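Local atomic coordinates of archaeal Sm-like protein AF-Sm2 (Archaeoglobus fulgidus, PDB entry 1LJO), a protein that probably binds RNA, as other members of the Sm family do, and assembles into a ring of six identical subunits. Residues Ile18-Lys23 / Asn67-Ile72; Val30-Gly35 / Leu44-Glu49. One frame throughout, in Å; residues are numbered along the deposited sequence.

Contact 1 of 2, residues Ile18-Lys23 / Asn67-Ile72; sequences IRVEMK and NNVVLI
Four backbone hydrogen bonds join Ile18-Lys23 to the antiparallel segment Asn67-Ile72. Glu21 N donates to Leu71 O at 2.9 Å, in the plane of that carbonyl. Glu21 O accepts twice: Val70 N reaches it at 2.7 Å, and Leu71 N adds a weak bond. Two residues thus face one, which is a classic beta bulge. Beyond it, Lys23 N meets Asn68 O at 2.8 Å in a nearly straight bond (172°). The pairing joins the first and last strands of the Sm fold, a small, bent antiparallel sheet that runs on into the second subunit through Leu71 and Ile72.

Apolar contacts line the buried face. CD1 of Ile18 lies beside CG2 of Ile72, 4.0 Å away. Val20 and Val69 meet through their CG1 methyls, crossing at about a right angle. Met22 bends at chi2 and chi3, so its SD lies 3.7 Å from Val69 CG2 and its CE rests against the backbone of Asn68. An alanine at Met22 would probably loosen the packing on Val69 and on Val70 of the third subunit, since the side chain beyond CB, with SD against Val69, would be gone.

Polar ends serve the ring. The Lys23 chain crosses Asn68 obliquely, with CE 3.2 Å from Asn68 OD1. Lys23 NZ hydrogen-bonds to Asn68 OD1 of the second subunit. Asn68 ND2 donates to Val69 O of the third subunit.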
loop_
_atom_site.group_PDB
_atom_site.type_symbol
_atom_site.label_atom_id
_atom_site.label_comp_id
_atom_site.label_asym_id
_atom_site.label_seq_id
_atom_site.Cartn_x
_atom_site.Cartn_y
_atom_site.Cartn_z
ATOM N N ILE A 18 3.493 -11.989 -20.808
ATOM C CA ILE A 18 3.740 -12.172 -19.385
ATOM C C ILE A 18 2.432 -12.408 -18.643
ATOM O O ILE A 18 1.356 -12.101 -19.159
ATOM C CB ILE A 18 4.439 -10.935 -18.767
ATOM C CG1 ILE A 18 3.514 -9.715 -18.830
ATOM C CG2 ILE A 18 5.728 -10.633 -19.529
ATOM C CD1 ILE A 18 4.028 -8.505 -18.042
ATOM N N ARG A 19 2.539 -12.966 -17.438
ATOM C CA ARG A 19 1.388 -13.230 -16.588
ATOM C C ARG A 19 1.621 -12.391 -15.341
ATOM O O ARG A 19 2.710 -12.426 -14.766
ATOM C CB ARG A 19 1.311 -14.721 -16.224
ATOM C CG ARG A 19 0.191 -15.081 -15.249
ATOM C CD ARG A 19 0.146 -16.588 -14.981
ATOM N NE ARG A 19 -0.209 -17.343 -16.179
ATOM C CZ ARG A 19 -1.456 -17.555 -16.594
ATOM N NH1 ARG A 19 -2.481 -17.077 -15.903
ATOM N NH2 ARG A 19 -1.676 -18.238 -17.709
ATOM N N VAL A 20 0.602 -11.644 -14.927
ATOM C CA VAL A 20 0.711 -10.762 -13.766
ATOM C C VAL A 20 -0.356 -10.975 -12.705
ATOM O O VAL A 20 -1.538 -11.072 -13.019
ATOM C CB VAL A 20 0.610 -9.279 -14.188
ATOM C CG1 VAL A 20 0.833 -8.371 -12.977
ATOM C CG2 VAL A 20 1.609 -8.984 -15.287
ATOM N N GLU A 21 0.069 -11.040 -11.447
ATOM C CA GLU A 21 -0.880 -11.182 -10.351
ATOM C C GLU A 21 -0.939 -9.822 -9.663
ATOM O O GLU A 21 0.092 -9.288 -9.250
ATOM C CB GLU A 21 -0.423 -12.254 -9.361
ATOM C CG GLU A 21 -1.269 -12.298 -8.100
ATOM C CD GLU A 21 -0.945 -13.487 -7.222
ATOM O OE1 GLU A 21 0.250 -13.706 -6.932
ATOM O OE2 GLU A 21 -1.891 -14.199 -6.819
ATOM N N MET A 22 -2.141 -9.262 -9.560
ATOM C CA MET A 22 -2.338 -7.957 -8.936
ATOM C C MET A 22 -2.937 -8.108 -7.550
ATOM O O MET A 22 -3.733 -9.017 -7.300
ATOM C CB MET A 22 -3.275 -7.085 -9.780
ATOM C CG MET A 22 -2.801 -6.796 -11.190
ATOM S SD MET A 22 -1.269 -5.840 -11.242
ATOM C CE MET A 22 -1.849 -4.223 -10.712
ATOM N N LYS A 23 -2.572 -7.198 -6.657
ATOM C CA LYS A 23 -3.070 -7.227 -5.290
ATOM C C LYS A 23 -4.588 -7.050 -5.234
ATOM O O LYS A 23 -5.275 -7.761 -4.497
ATOM C CB LYS A 23 -2.371 -6.141 -4.468
ATOM C CG LYS A 23 -2.709 -6.149 -2.994
ATOM C CD LYS A 23 -1.688 -5.348 -2.198
ATOM C CE LYS A 23 -1.580 -3.914 -2.696
ATOM N NZ LYS A 23 -0.491 -3.164 -2.012
ATOM N N ASN A 67 2.599 -0.264 -7.904
ATOM C CA ASN A 67 2.590 -0.642 -6.498
ATOM C C ASN A 67 1.534 -1.686 -6.164
ATOM O O ASN A 67 1.488 -2.174 -5.043
ATOM C CB ASN A 67 2.435 0.577 -5.585
ATOM C CG ASN A 67 1.131 1.285 -5.779
ATOM O OD1 ASN A 67 0.924 1.963 -6.783
ATOM N ND2 ASN A 67 0.229 1.130 -4.815
ATOM N N ASN A 68 0.687 -2.031 -7.128
ATOM C CA ASN A 68 -0.324 -3.059 -6.884
ATOM C C ASN A 68 -0.012 -4.355 -7.622
ATOM O O ASN A 68 -0.792 -5.321 -7.605
ATOM C CB ASN A 68 -1.720 -2.532 -7.218
ATOM C CG ASN A 68 -2.202 -1.535 -6.178
ATOM O OD1 ASN A 68 -2.037 -1.762 -4.982
ATOM N ND2 ASN A 68 -2.784 -0.432 -6.622
ATOM N N VAL A 69 1.153 -4.374 -8.260
ATOM C CA VAL A 69 1.621 -5.570 -8.951
ATOM C C VAL A 69 2.211 -6.445 -7.852
ATOM O O VAL A 69 2.943 -5.952 -6.994
ATOM C CB VAL A 69 2.752 -5.256 -9.959
ATOM C CG1 VAL A 69 3.413 -6.553 -10.416
ATOM C CG2 VAL A 69 2.190 -4.509 -11.164
ATOM N N VAL A 70 1.881 -7.731 -7.858
ATOM C CA VAL A 70 2.420 -8.640 -6.852
ATOM C C VAL A 70 3.536 -9.494 -7.439
ATOM O O VAL A 70 4.655 -9.532 -6.916
ATOM C CB VAL A 70 1.321 -9.583 -6.288
ATOM C CG1 VAL A 70 1.946 -10.607 -5.337
ATOM C CG2 VAL A 70 0.258 -8.761 -5.556
ATOM N N LEU A 71 3.234 -10.154 -8.548
ATOM C CA LEU A 71 4.187 -11.044 -9.191
ATOM C C LEU A 71 4.087 -10.968 -10.713
ATOM O O LEU A 71 2.994 -10.846 -11.264
ATOM C CB LEU A 71 3.921 -12.478 -8.701
ATOM C CG LEU A 71 4.723 -13.679 -9.215
ATOM C CD1 LEU A 71 4.457 -14.888 -8.307
ATOM C CD2 LEU A 71 4.329 -14.000 -10.646
ATOM N N ILE A 72 5.236 -11.034 -11.382
ATOM C CA ILE A 72 5.296 -11.003 -12.842
ATOM C C ILE A 72 6.034 -12.257 -13.279
ATOM O O ILE A 72 7.086 -12.581 -12.741
ATOM C CB ILE A 72 6.076 -9.778 -13.372
ATOM C CG1 ILE A 72 5.409 -8.485 -12.901
ATOM C CG2 ILE A 72 6.131 -9.822 -14.908
ATOM C CD1 ILE A 72 6.149 -7.219 -13.345
#

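Contact 2 of 2, residues Val30-Gly35 / Leu44-Glu49; sequences VGKLEG and LTNAME
Val30-Gly35 pairs antiparallel with Leu44-Glu49, and the second segment turns a corner at Thr45 and Asn46. Val30 and Met48 form a hydrogen-bonded pair: Val30 N to Met48 O is 2.9 Å, nearly along the carbonyl axis. Lys32 and Thr45 form another, with Thr45 N 2.9 Å from Lys32 O. The register slips by one residue between these pairs, a beta bulge. Gly31 lies in this slip, its CA 4.0 Å from the CA of Ala47. A CB on Gly31 would probably clash with the CB of Ala47.

Thr45 sits on the face of Lys32, Val30 and Met48, and meets both Lys32 and Glu34. Its OG1 sits between the backbone N and the carbonyl carbon (chi1 56°), with CG2 beside the N. Both branches touch Glu34 CG, each at 3.2 Å. Glu34 crosses Thr45 at about a right angle and bends at chi2. Lys32 runs extended, CG anti to its backbone N, and its chain lies alongside Thr45. Its NZ ends near Glu34 OE2 in a salt bridge with a weak hydrogen bond; that oxygen is less surely placed. On this face Met48 takes the crowded first torsion (chi1 60°), which brings CG to 4.0 Å from Val30 CB.

On the buried face Leu44 has CG beside its backbone N (chi1 -57°). This lays CD2 over the backbone of Leu33, 3.6 Å from Leu33 CA, and 3.8 Å from Leu33 CD1.

Strand 17-22 lies along the other edge of 28-36, where Val30 packs on Ile17 and Arg19. Leu44 also meets Leu64, and both Leu44 and Ala47 touch Ile62 of strand 62-64. Met48 reaches Lys55 of strand 54-60.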
loop_
_atom_site.group_PDB
_atom_site.type_symbol
_atom_site.label_atom_id
_atom_site.label_comp_id
_atom_site.label_asym_id
_atom_site.label_seq_id
_atom_site.Cartn_x
_atom_site.Cartn_y
_atom_site.Cartn_z
ATOM N N VAL A 30 -2.921 -11.681 -18.421
ATOM C CA VAL A 30 -1.961 -12.224 -19.366
ATOM C C VAL A 30 -2.019 -11.371 -20.625
ATOM O O VAL A 30 -3.098 -11.140 -21.174
ATOM C CB VAL A 30 -2.307 -13.679 -19.740
ATOM C CG1 VAL A 30 -1.293 -14.216 -20.732
ATOM C CG2 VAL A 30 -2.357 -14.542 -18.487
ATOM N N GLY A 31 -0.862 -10.894 -21.075
ATOM C CA GLY A 31 -0.835 -10.074 -22.273
ATOM C C GLY A 31 0.573 -9.729 -22.708
ATOM O O GLY A 31 1.542 -10.135 -22.072
ATOM N N LYS A 32 0.686 -8.982 -23.799
ATOM C CA LYS A 32 1.990 -8.589 -24.311
ATOM C C LYS A 32 2.463 -7.339 -23.586
ATOM O O LYS A 32 1.744 -6.332 -23.518
ATOM C CB LYS A 32 1.914 -8.310 -25.815
ATOM C CG LYS A 32 3.256 -7.927 -26.449
ATOM C CD LYS A 32 3.050 -7.399 -27.862
ATOM C CE LYS A 32 4.356 -6.928 -28.479
ATOM N NZ LYS A 32 4.126 -6.059 -29.673
ATOM N N LEU A 33 3.673 -7.406 -23.039
ATOM C CA LEU A 33 4.230 -6.267 -22.327
ATOM C C LEU A 33 4.745 -5.262 -23.350
ATOM O O LEU A 33 5.758 -5.496 -24.005
ATOM C CB LEU A 33 5.373 -6.707 -21.401
ATOM C CG LEU A 33 6.024 -5.578 -20.587
ATOM C CD1 LEU A 33 4.982 -4.890 -19.726
ATOM C CD2 LEU A 33 7.145 -6.149 -19.727
ATOM N N GLU A 34 4.025 -4.153 -23.491
ATOM C CA GLU A 34 4.392 -3.106 -24.440
ATOM C C GLU A 34 5.212 -1.999 -23.803
ATOM O O GLU A 34 5.908 -1.259 -24.496
ATOM C CB GLU A 34 3.132 -2.507 -25.072
ATOM C CG GLU A 34 2.587 -3.328 -26.218
ATOM C CD GLU A 34 3.454 -3.230 -27.454
ATOM O OE1 GLU A 34 3.482 -2.148 -28.079
ATOM O OE2 GLU A 34 4.117 -4.230 -27.794
ATOM N N GLY A 35 5.126 -1.879 -22.483
ATOM C CA GLY A 35 5.881 -0.844 -21.801
ATOM C C GLY A 35 5.908 -1.006 -20.294
ATOM O O GLY A 35 4.987 -1.567 -19.701
ATOM N N LEU A 44 0.102 -3.379 -20.960
ATOM C CA LEU A 44 -0.091 -4.611 -21.714
ATOM C C LEU A 44 -1.071 -4.384 -22.853
ATOM O O LEU A 44 -1.984 -3.568 -22.739
ATOM C CB LEU A 44 -0.656 -5.711 -20.809
ATOM C CG LEU A 44 0.117 -6.106 -19.550
ATOM C CD1 LEU A 44 -0.584 -7.278 -18.872
ATOM C CD2 LEU A 44 1.538 -6.482 -19.923
ATOM N N THR A 45 -0.873 -5.103 -23.949
ATOM C CA THR A 45 -1.771 -5.018 -25.090
ATOM C C THR A 45 -2.240 -6.440 -25.356
ATOM O O THR A 45 -1.582 -7.395 -24.936
ATOM C CB THR A 45 -1.067 -4.474 -26.347
ATOM O OG1 THR A 45 0.072 -5.286 -26.648
ATOM C CG2 THR A 45 -0.623 -3.017 -26.127
ATOM N N ASN A 46 -3.379 -6.576 -26.030
ATOM C CA ASN A 46 -3.933 -7.888 -26.345
ATOM C C ASN A 46 -4.089 -8.706 -25.058
ATOM O O ASN A 46 -3.973 -9.930 -25.065
ATOM C CB ASN A 46 -2.991 -8.602 -27.320
ATOM C CG ASN A 46 -2.605 -7.718 -28.497
ATOM O OD1 ASN A 46 -3.421 -7.441 -29.367
ATOM N ND2 ASN A 46 -1.357 -7.252 -28.512
ATOM N N ALA A 47 -4.379 -8.015 -23.962
ATOM C CA ALA A 47 -4.511 -8.651 -22.660
ATOM C C ALA A 47 -5.819 -9.384 -22.404
ATOM O O ALA A 47 -6.848 -9.102 -23.019
ATOM C CB ALA A 47 -4.290 -7.625 -21.568
ATOM N N MET A 48 -5.763 -10.322 -21.469
ATOM C CA MET A 48 -6.931 -11.097 -21.083
ATOM C C MET A 48 -6.851 -11.426 -19.601
ATOM O O MET A 48 -5.771 -11.458 -19.014
ATOM C CB MET A 48 -7.005 -12.394 -21.889
ATOM C CG MET A 48 -5.806 -13.300 -21.716
ATOM S SD MET A 48 -5.951 -14.820 -22.670
ATOM C CE MET A 48 -5.281 -14.296 -24.259
ATOM N N GLU A 49 -8.007 -11.663 -19.000
ATOM C CA GLU A 49 -8.071 -12.015 -17.595
ATOM C C GLU A 49 -8.117 -13.539 -17.601
ATOM O O GLU A 49 -8.925 -14.134 -18.319
ATOM C CB GLU A 49 -9.342 -11.434 -16.981
ATOM C CG GLU A 49 -9.395 -11.453 -15.476
ATOM C CD GLU A 49 -10.630 -10.749 -14.950
ATOM O OE1 GLU A 49 -10.864 -9.586 -15.340
ATOM O OE2 GLU A 49 -11.366 -11.357 -14.150
#

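How the contacts relate
Contact 2 is nested within the chain loop that contact 1 closes, and their centres are about 12 Å apart. The two share one sheet, because strands 17-22 and 28-36 are consecutive in the chain and adjacent in the sheet. Ile18 N lies 3.0 Å from Gly31 O, a probable hydrogen bond between them. Ile18 CD1 also packs at 3.7 Å on Leu44 CD2, so the apolar faces merge into one core. Both contacts reach the third subunit, contact 2 through backbone hydrogen bonds from Glu34. The cadmium ion lies at the contact 1 end, about 4 Å from the side chain of Lys23.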